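RBSTP2229 gene product (Geobacillus stearothermophilus, PDB 1T6A) is of unknown function, belongs to the DUF1885 family, and pairs a long helix with a small alpha+beta domain. Local coordinates at residues I82-P87 against N99-W104. Numbering follows the deposited sequence.
Sequences IDIALP and NEFSKW. With NO3 (nitrate ion), chain B.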
# COMPACT_ATOMS: atom_id res chain seq x y z
N ILE A 82 -21.16 5.11 2.96
CA ILE A 82 -20.34 3.92 2.74
C ILE A 82 -20.06 3.29 4.09
O ILE A 82 -19.59 3.95 4.98
CB ILE A 82 -19.06 4.25 1.98
CG1 ILE A 82 -19.41 4.83 0.62
CG2 ILE A 82 -18.21 2.99 1.83
CD1 ILE A 82 -18.20 5.25 -0.21
N ASP A 83 -20.41 2.01 4.24
CA ASP A 83 -20.25 1.28 5.49
C ASP A 83 -19.08 0.33 5.35
O ASP A 83 -18.97 -0.35 4.34
CB ASP A 83 -21.47 0.41 5.81
CG ASP A 83 -22.66 1.20 6.35
OD1 ASP A 83 -22.47 2.25 6.99
OD2 ASP A 83 -23.86 0.83 6.17
N ILE A 84 -18.24 0.27 6.38
CA ILE A 84 -17.18 -0.72 6.48
C ILE A 84 -17.43 -1.51 7.74
O ILE A 84 -17.34 -0.97 8.84
CB ILE A 84 -15.80 -0.06 6.52
CG1 ILE A 84 -15.59 0.74 5.24
CG2 ILE A 84 -14.70 -1.12 6.69
CD1 ILE A 84 -14.39 1.62 5.28
N ALA A 85 -17.79 -2.78 7.57
CA ALA A 85 -18.09 -3.69 8.66
C ALA A 85 -16.93 -4.66 8.89
O ALA A 85 -16.51 -5.36 7.97
CB ALA A 85 -19.38 -4.48 8.36
N LEU A 86 -16.44 -4.70 10.11
CA LEU A 86 -15.47 -5.69 10.52
C LEU A 86 -16.19 -6.87 11.18
O LEU A 86 -17.00 -6.66 12.07
CB LEU A 86 -14.49 -5.11 11.52
CG LEU A 86 -13.56 -4.01 11.02
CD1 LEU A 86 -12.83 -3.42 12.21
CD2 LEU A 86 -12.57 -4.57 10.03
N PRO A 87 -15.86 -8.09 10.76
CA PRO A 87 -16.48 -9.29 11.34
C PRO A 87 -15.98 -9.54 12.76
O PRO A 87 -14.98 -8.93 13.18
CB PRO A 87 -16.03 -10.40 10.39
CG PRO A 87 -14.70 -9.92 9.87
CD PRO A 87 -14.87 -8.43 9.72
N ASN A 99 -9.33 1.63 9.33
CA ASN A 99 -9.18 3.03 9.71
C ASN A 99 -8.46 3.82 8.61
O ASN A 99 -8.90 4.89 8.24
CB ASN A 99 -8.39 3.15 11.02
CG ASN A 99 -9.24 2.95 12.25
OD1 ASN A 99 -10.46 3.16 12.22
ND2 ASN A 99 -8.60 2.56 13.36
N GLU A 100 -7.38 3.25 8.07
CA GLU A 100 -6.60 3.89 7.01
C GLU A 100 -7.44 4.14 5.74
O GLU A 100 -7.44 5.23 5.19
CB GLU A 100 -5.38 3.04 6.64
CG GLU A 100 -4.29 3.07 7.70
CD GLU A 100 -3.33 1.89 7.64
OE1 GLU A 100 -3.08 1.36 6.54
OE2 GLU A 100 -2.80 1.51 8.71
N PHE A 101 -8.15 3.12 5.28
CA PHE A 101 -8.95 3.26 4.08
C PHE A 101 -10.13 4.23 4.29
O PHE A 101 -10.47 4.96 3.38
CB PHE A 101 -9.46 1.91 3.59
CG PHE A 101 -10.38 2.02 2.43
CD1 PHE A 101 -9.90 2.48 1.20
CD2 PHE A 101 -11.73 1.73 2.56
CE1 PHE A 101 -10.75 2.62 0.14
CE2 PHE A 101 -12.59 1.87 1.48
CZ PHE A 101 -12.10 2.31 0.27
N SER A 102 -10.72 4.22 5.48
CA SER A 102 -11.88 5.05 5.75
C SER A 102 -11.49 6.53 5.71
O SER A 102 -12.19 7.35 5.10
CB SER A 102 -12.46 4.77 7.14
OG SER A 102 -12.96 3.46 7.26
N LYS A 103 -10.35 6.86 6.33
CA LYS A 103 -9.86 8.23 6.32
C LYS A 103 -9.51 8.69 4.91
O LYS A 103 -9.88 9.78 4.53
CB LYS A 103 -8.65 8.38 7.25
CG LYS A 103 -9.06 8.40 8.71
CD LYS A 103 -7.88 8.09 9.63
CE LYS A 103 -8.32 8.04 11.09
NZ LYS A 103 -7.18 7.58 11.96
N TRP A 104 -8.81 7.87 4.15
CA TRP A 104 -8.53 8.22 2.75
C TRP A 104 -9.82 8.45 1.95
O TRP A 104 -9.95 9.40 1.18
CB TRP A 104 -7.73 7.11 2.08
CG TRP A 104 -7.42 7.40 0.68
CD1 TRP A 104 -6.34 8.12 0.19
CD2 TRP A 104 -8.18 7.00 -0.46
NE1 TRP A 104 -6.41 8.19 -1.18
CE2 TRP A 104 -7.53 7.51 -1.61
CE3 TRP A 104 -9.35 6.24 -0.63
CZ2 TRP A 104 -8.00 7.29 -2.90
CZ3 TRP A 104 -9.83 6.05 -1.92
CH2 TRP A 104 -9.16 6.57 -3.03
N NO3 B . -9.49 7.06 15.13
O1 NO3 B . -9.82 5.77 14.70
O2 NO3 B . -8.40 7.75 14.56
O3 NO3 B . -10.30 7.65 16.11
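Ile84, near the end of strand 79-85, reaches across to Phe101 and Ser102 on helix 92-109. The nearest CA atoms, those of Ile84 and Ser102, lie 7.9 Å apart, and one side chain bridges the gap. CB of Ile84 points toward the helix. CG2 branches off anti to the backbone N and meets neither helix residue. CG1 takes the other course, anti to the carbonyl carbon (chi1 -60°), and the chain then runs on extended (chi2 169°). This carries CD1 to the helix, where it makes every close contact of the pair. CD1 lies 3.8 Å from CD2 of Phe101, near the ring plane, so Ile84 meets the edge of the ring rather than its face. The same methyl lies 3.1 Å from OG of Ser102. That is tight for a carbon and an oxygen, and Ser102 has a second deposited conformer, so the closeness is doubtful. The hydroxyl has its hydrogen bond within the helix, with the carbonyl O of Ala98. Ile84 also touches Met69, and Phe101 touches Ile71, both on strand 68-76; the helix thus packs on the edge strand and its neighbour in the antiparallel sheet. Away from Ile84, extended Lys103 gives a 2.9 Å hydrogen bond from NZ to O2 of a nitrate, probably from the crystallisation liquor. Ser117 also binds this ion. No hydrogen bond links residues 82-87 to residues 99-104. With 109 Å² buried between the two segments, the contact is small and at the surface. It rests on van der Waals packing of one methyl, without a directional bond; Ile82, against Leu105 and Leu109, adds to the hold of strand on helix.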